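Local coordinates for HutD family protein (Pseudomonas aeruginosa, PDB 1YLL), which is of unknown function but belongs to the HutD family of bicupin-like beta-barrel proteins, possibly linked to histidine utilisation, at residues L9-V12 and D13-R16; D35-D38 and G39-W42. All coordinates share one frame; numbering follows the deposited sequence.

How the interactions relate
Both interactions are local turns on the surface of the double beta-barrel, in series along the chain, their centres 19 Å apart and nearest atoms about 7 Å apart without touching. Interaction 1 bridges strands 6-9 and 17-18, which belong to different sheets; interaction 2 lies in the loop between strands 24-31 and 42-49, neighbours in one sheet. An aromatic ring turns back against each bend, by its face in interaction 1 and chiefly by an edge in interaction 2. In interaction 1, two backbone hydrogen bonds close the turn and a CH-pi contact lays partly exposed Tyr-14 against it. In interaction 2, no clear hydrogen bond crosses between the segments, and buried Phe-40 meets peptide oxygens.

Interaction 1 of 2, residues L9-V12 and D13-R16; sequences LRAV and DYPR
Tyr-14 folds its ring back beneath Ala-11 in a single turn of 3-10 helix, part of the loop linking strands 6-9 and 17-18 and hence two sheets of the cupin-type barrels. The evidence for a face contact is direct: Ala-11 CA stands 3.5 Å from the centroid of the Tyr-14 ring and only 11° off its normal, a CH-pi arrangement. Ala-11 CB reaches the same ring beside CE1, at 3.8 Å. Leu-9 CB instead approaches the edge near the ring plane, 4.0 Å from Tyr-14 CE2. The chi1 of -64° sets Tyr-14 CG beside its backbone N and anti to the carbonyl carbon, which swings the ring back along the preceding residues.

Two i to i+3 hydrogen bonds fix the turn beside this ring. Asp-13 N donates to Arg-10 O at 2.8 Å, and Tyr-14 N donates to Ala-11 O at 3.0 Å. The second is the straighter, with an N-H...O angle of 166°. Together the two bonds hold the backbone that presents Ala-11 CA to the ring.

Polar ends are tied down beyond the turn. Tyr-14 OH bonds to His-166 O, and Arg-10, its chain bent at chi2, forms a salt bridge with Asp-167, whose other carboxylate oxygen accepts from Ala-11 N; these links join the loop to the residues leading into strand 168-171. Within the turn, the Asp-13 carboxylate comes no closer than 6.8 Å to the Arg-10 guanidinium, measured from OD2 to NE. A water links that carboxylate to the backbone of Arg-10: it accepts from Arg-10 N at 3.0 Å and donates to Asp-13 OD2 at 2.9 Å.

Interaction 2 of 2, residues D35-D38 and G39-W42; sequences DGLD and GFGW
Gly-39 packs against Asp-35, and Phe-40 against Gly-36 and Leu-37, in a surface loop of the HutD cupin-type fold, the glycine by its backbone and the phenylalanine by one side of its ring. Gly-39 fits close to Asp-35: its CA lies 3.3 Å from Asp-35 O in a CA-H...O contact, with an angle of 128° at the hydrogen. A beta-carbon placed on Gly-39 by standard geometry would fall 2.3 Å from that same oxygen, so the absence of a side chain is what permits this close approach.

Phe-40 turns its ring back toward the bend. A chi1 of 60° puts CG between the backbone N and the carbonyl carbon, and the CD2-CE2 side of the ring then meets the peptide groups of Gly-36 and Leu-37. Gly-36 O comes to the ring edge near its plane, 3.7 Å from Phe-40 CD2, whereas Leu-37 O approaches obliquely at 3.4 Å from Phe-40 CE2. The apolar component is slight, since Leu-37 CD2 stays 4.5 Å from Phe-40 CE2.

The CB bond of exposed Asp-38 points away from residues 39-42. Its side chain is modelled in two conformers, and the approach of its carboxylate to Gly-39 N is therefore doubtful. Two of the loop's carbonyls have partners elsewhere: Gly-36 O accepts from Arg-31 NH1, and Phe-40 O bonds to Tyr-61 OH.

The loop leaves strand 24-31 and leads into strand 42-49. Asp-32, at its start, accepts through OD2 from the backbone N of Gly-41 and Trp-42 at its end, which draws the two ends together. Phe-40 is buried among loop residue Phe-58, Tyr-61 just before strand 62-69, Ile-114 of strand 108-115 and Arg-31 of strand 24-31.

Interaction 1 of 2, residues L9-V12 and D13-R16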
ATOM      1  N   LEU D   9      -8.552 -12.307 -10.941  1.00 18.54           N
ATOM      2  CA  LEU D   9      -9.214 -13.532 -11.361  1.00 18.25           C
ATOM      3  C   LEU D   9      -8.685 -14.674 -10.516  1.00 18.79           C
ATOM      4  O   LEU D   9      -7.485 -14.788 -10.301  1.00 21.22           O
ATOM      5  CB  LEU D   9      -8.945 -13.785 -12.865  1.00 17.49           C
ATOM      6  CG  LEU D   9      -9.342 -12.562 -13.715  1.00 16.67           C
ATOM      7  CD1 LEU D   9      -8.885 -12.745 -15.155  1.00 17.92           C
ATOM      8  CD2 LEU D   9     -10.854 -12.330 -13.616  1.00 21.78           C
ATOM      9  N   ARG D  10      -9.585 -15.500  -9.993  1.00 19.18           N
ATOM     10  CA  ARG D  10      -9.154 -16.598  -9.156  1.00 19.71           C
ATOM     11  C   ARG D  10      -9.095 -17.932  -9.880  1.00 16.32           C
ATOM     12  O   ARG D  10     -10.039 -18.342 -10.538  1.00 18.92           O
ATOM     13  CB  ARG D  10     -10.080 -16.694  -7.940  1.00 20.09           C
ATOM     14  CG  ARG D  10     -10.198 -15.356  -7.217  1.00 22.81           C
ATOM     15  CD  ARG D  10      -8.914 -14.996  -6.487  1.00 22.15           C
ATOM     16  NE  ARG D  10      -9.000 -13.659  -5.893  1.00 20.22           N
ATOM     17  CZ  ARG D  10      -8.003 -13.049  -5.258  1.00 18.46           C
ATOM     18  NH1 ARG D  10      -8.193 -11.836  -4.762  1.00 18.94           N
ATOM     19  NH2 ARG D  10      -6.829 -13.653  -5.102  1.00 19.65           N
ATOM     20  N   ALA D  11      -7.985 -18.619  -9.698  1.00 19.36           N
ATOM     21  CA  ALA D  11      -7.761 -19.898 -10.351  1.00 20.94           C
ATOM     22  C   ALA D  11      -8.863 -20.897 -10.031  1.00 24.09           C
ATOM     23  O   ALA D  11      -9.269 -21.661 -10.897  1.00 22.09           O
ATOM     24  CB  ALA D  11      -6.414 -20.449  -9.957  1.00 21.76           C
ATOM     25  N   VAL D  12      -9.344 -20.911  -8.787  1.00 23.97           N
ATOM     26  CA  VAL D  12     -10.426 -21.843  -8.444  1.00 25.44           C
ATOM     27  C   VAL D  12     -11.648 -21.652  -9.351  1.00 23.24           C
ATOM     28  O   VAL D  12     -12.470 -22.572  -9.503  1.00 25.62           O
ATOM     29  CB  VAL D  12     -10.870 -21.675  -6.970  1.00 27.28           C
ATOM     30  CG1 VAL D  12     -11.953 -22.693  -6.637  1.00 30.51           C
ATOM     31  CG2 VAL D  12      -9.684 -21.864  -6.054  1.00 29.96           C
ATOM     32  N   ASP D  13     -11.768 -20.481  -9.979  1.00 22.32           N
ATOM     33  CA  ASP D  13     -12.888 -20.201 -10.874  1.00 22.57           C
ATOM     34  C   ASP D  13     -12.633 -20.378 -12.367  1.00 21.39           C
ATOM     35  O   ASP D  13     -13.523 -20.157 -13.185  1.00 21.77           O
ATOM     36  CB  ASP D  13     -13.406 -18.774 -10.693  1.00 25.71           C
ATOM     37  CG  ASP D  13     -13.979 -18.524  -9.310  1.00 31.04           C
ATOM     38  OD1 ASP D  13     -14.512 -19.483  -8.701  1.00 32.16           O
ATOM     39  OD2 ASP D  13     -13.895 -17.368  -8.851  1.00 32.55           O
ATOM     40  N   TYR D  14     -11.423 -20.743 -12.748  1.00 20.15           N
ATOM     41  CA  TYR D  14     -11.190 -20.909 -14.173  1.00 18.07           C
ATOM     42  C   TYR D  14     -11.996 -22.074 -14.737  1.00 18.42           C
ATOM     43  O   TYR D  14     -12.116 -23.139 -14.112  1.00 20.80           O
ATOM     44  CB  TYR D  14      -9.728 -21.172 -14.446  1.00 17.85           C
ATOM     45  CG  TYR D  14      -8.769 -20.051 -14.092  1.00 15.66           C
ATOM     46  CD1 TYR D  14      -7.414 -20.316 -13.938  1.00 16.22           C
ATOM     47  CD2 TYR D  14      -9.217 -18.745 -13.864  1.00 17.61           C
ATOM     48  CE1 TYR D  14      -6.509 -19.314 -13.539  1.00 14.75           C
ATOM     49  CE2 TYR D  14      -8.325 -17.735 -13.489  1.00 15.26           C
ATOM     50  CZ  TYR D  14      -6.981 -18.033 -13.316  1.00 14.74           C
ATOM     51  OH  TYR D  14      -6.095 -17.113 -12.858  1.00 17.38           O
ATOM     52  N   PRO D  15     -12.588 -21.882 -15.903  1.00 16.68           N
ATOM     53  CA  PRO D  15     -13.361 -22.970 -16.496  1.00 17.50           C
ATOM     54  C   PRO D  15     -12.342 -23.937 -17.088  1.00 19.06           C
ATOM     55  O   PRO D  15     -11.176 -23.572 -17.297  1.00 19.79           O
ATOM     56  CB  PRO D  15     -14.166 -22.263 -17.553  1.00 19.47           C
ATOM     57  CG  PRO D  15     -13.209 -21.190 -18.015  1.00 20.62           C
ATOM     58  CD  PRO D  15     -12.583 -20.683 -16.769  1.00 19.13           C
ATOM     59  N   ARG D  16     -12.751 -25.172 -17.353  1.00 15.96           N
ATOM     60  CA  ARG D  16     -11.823 -26.139 -17.943  1.00 17.11           C
ATOM     61  C   ARG D  16     -12.484 -26.814 -19.101  1.00 17.58           C
ATOM     62  O   ARG D  16     -13.623 -27.288 -18.974  1.00 17.98           O
ATOM     63  CB  ARG D  16     -11.411 -27.215 -16.936  1.00 17.21           C
ATOM     64  CG  ARG D  16     -10.555 -28.332 -17.522  1.00 17.76           C
ATOM     65  CD  ARG D  16     -10.272 -29.423 -16.466  1.00 21.36           C
ATOM     66  NE  ARG D  16      -9.396 -30.501 -16.962  1.00 27.37           N
ATOM     67  CZ  ARG D  16      -9.825 -31.595 -17.603  1.00 29.19           C
ATOM     68  NH1 ARG D  16     -11.113 -31.771 -17.836  1.00 29.57           N
ATOM     69  NH2 ARG D  16      -8.963 -32.530 -18.014  1.00 30.54           N
TER
HETATM   70  O   HOH W   1     -12.516 -15.347 -10.428  1.00 27.25           O

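Interaction 2 of 2, residues D35-D38 and G39-W42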
ATOM      1  N   ASP D  35     -16.053 -14.033 -29.698  1.00 30.62           N
ATOM      2  CA  ASP D  35     -16.505 -15.399 -29.491  1.00 32.08           C
ATOM      3  C   ASP D  35     -15.653 -16.504 -30.112  1.00 30.06           C
ATOM      4  O   ASP D  35     -15.047 -16.332 -31.160  1.00 32.23           O
ATOM      5  CB  ASP D  35     -17.944 -15.530 -29.996  1.00 38.16           C
ATOM      6  CG  ASP D  35     -18.877 -14.524 -29.356  1.00 42.47           C
ATOM      7  OD1 ASP D  35     -19.011 -14.545 -28.110  1.00 44.35           O
ATOM      8  OD2 ASP D  35     -19.474 -13.709 -30.103  1.00 47.89           O
ATOM      9  N   GLY D  36     -15.633 -17.653 -29.443  1.00 30.55           N
ATOM     10  CA  GLY D  36     -14.887 -18.794 -29.933  1.00 28.81           C
ATOM     11  C   GLY D  36     -13.386 -18.622 -29.929  1.00 28.42           C
ATOM     12  O   GLY D  36     -12.858 -17.597 -29.491  1.00 28.16           O
ATOM     13  N   LEU D  37     -12.688 -19.623 -30.452  1.00 26.73           N
ATOM     14  CA  LEU D  37     -11.234 -19.567 -30.479  1.00 26.95           C
ATOM     15  C   LEU D  37     -10.584 -18.830 -31.656  1.00 27.51           C
ATOM     16  O   LEU D  37      -9.356 -18.863 -31.809  1.00 25.80           O
ATOM     17  CB  LEU D  37     -10.686 -20.991 -30.373  1.00 25.96           C
ATOM     18  CG  LEU D  37     -11.057 -21.664 -29.045  1.00 26.03           C
ATOM     19  CD1 LEU D  37     -10.613 -23.115 -29.064  1.00 30.02           C
ATOM     20  CD2 LEU D  37     -10.412 -20.915 -27.873  1.00 26.12           C
ATOM     21  N   ASP D  38     -11.399 -18.168 -32.478  0.51 27.02           N
ATOM     22  CA  ASP D  38     -10.889 -17.411 -33.619  0.50 27.86           C
ATOM     23  C   ASP D  38     -11.444 -15.989 -33.632  0.50 26.82           C
ATOM     24  O   ASP D  38     -11.198 -15.237 -34.569  0.49 28.20           O
ATOM     25  CB  ASP D  38     -11.244 -18.112 -34.940  0.50 28.22           C
ATOM     26  CG  ASP D  38     -12.747 -18.231 -35.169  0.74 29.84           C
ATOM     27  OD1 ASP D  38     -13.546 -17.918 -34.251  0.68 27.29           O
ATOM     28  OD2 ASP D  38     -13.131 -18.650 -36.287  0.68 29.11           O
ATOM     29  N   GLY D  39     -12.184 -15.628 -32.585  1.00 27.37           N
ATOM     30  CA  GLY D  39     -12.776 -14.298 -32.518  1.00 24.27           C
ATOM     31  C   GLY D  39     -12.242 -13.325 -31.495  1.00 24.25           C
ATOM     32  O   GLY D  39     -12.733 -12.202 -31.403  1.00 25.79           O
ATOM     33  N   PHE D  40     -11.231 -13.724 -30.726  1.00 20.66           N
ATOM     34  CA  PHE D  40     -10.689 -12.806 -29.732  1.00 20.07           C
ATOM     35  C   PHE D  40      -9.491 -12.017 -30.232  1.00 15.87           C
ATOM     36  O   PHE D  40      -8.909 -12.333 -31.255  1.00 19.37           O
ATOM     37  CB  PHE D  40     -10.275 -13.583 -28.467  1.00 19.91           C
ATOM     38  CG  PHE D  40      -9.220 -14.649 -28.705  1.00 19.85           C
ATOM     39  CD1 PHE D  40      -7.859 -14.328 -28.834  1.00 17.94           C
ATOM     40  CD2 PHE D  40      -9.605 -15.984 -28.826  1.00 20.85           C
ATOM     41  CE1 PHE D  40      -6.893 -15.340 -29.086  1.00 17.81           C
ATOM     42  CE2 PHE D  40      -8.672 -16.985 -29.076  1.00 18.86           C
ATOM     43  CZ  PHE D  40      -7.307 -16.658 -29.206  1.00 21.19           C
ATOM     44  N   GLY D  41      -9.143 -10.961 -29.502  1.00 16.45           N
ATOM     45  CA  GLY D  41      -7.966 -10.165 -29.824  1.00 16.82           C
ATOM     46  C   GLY D  41      -6.763 -10.730 -29.073  1.00 13.53           C
ATOM     47  O   GLY D  41      -5.649 -10.772 -29.583  1.00 15.28           O
ATOM     48  N   TRP D  42      -6.985 -11.132 -27.832  1.00 16.06           N
ATOM     49  CA  TRP D  42      -5.929 -11.784 -27.063  1.00 14.85           C
ATOM     50  C   TRP D  42      -6.632 -12.711 -26.088  1.00 14.81           C
ATOM     51  O   TRP D  42      -7.804 -12.512 -25.723  1.00 13.61           O
ATOM     52  CB  TRP D  42      -4.995 -10.791 -26.331  1.00 15.16           C
ATOM     53  CG  TRP D  42      -5.664  -9.820 -25.414  1.00 14.52           C
ATOM     54  CD1 TRP D  42      -5.884  -8.489 -25.652  1.00 16.94           C
ATOM     55  CD2 TRP D  42      -6.172 -10.079 -24.104  1.00 17.28           C
ATOM     56  NE1 TRP D  42      -6.493  -7.911 -24.581  1.00 15.42           N
ATOM     57  CE2 TRP D  42      -6.693  -8.859 -23.612  1.00 15.35           C
ATOM     58  CE3 TRP D  42      -6.241 -11.226 -23.292  1.00 16.36           C
ATOM     59  CZ2 TRP D  42      -7.292  -8.745 -22.339  1.00 14.93           C
ATOM     60  CZ3 TRP D  42      -6.827 -11.109 -22.030  1.00 12.02           C
ATOM     61  CH2 TRP D  42      -7.349  -9.882 -21.567  1.00 16.79           C
TER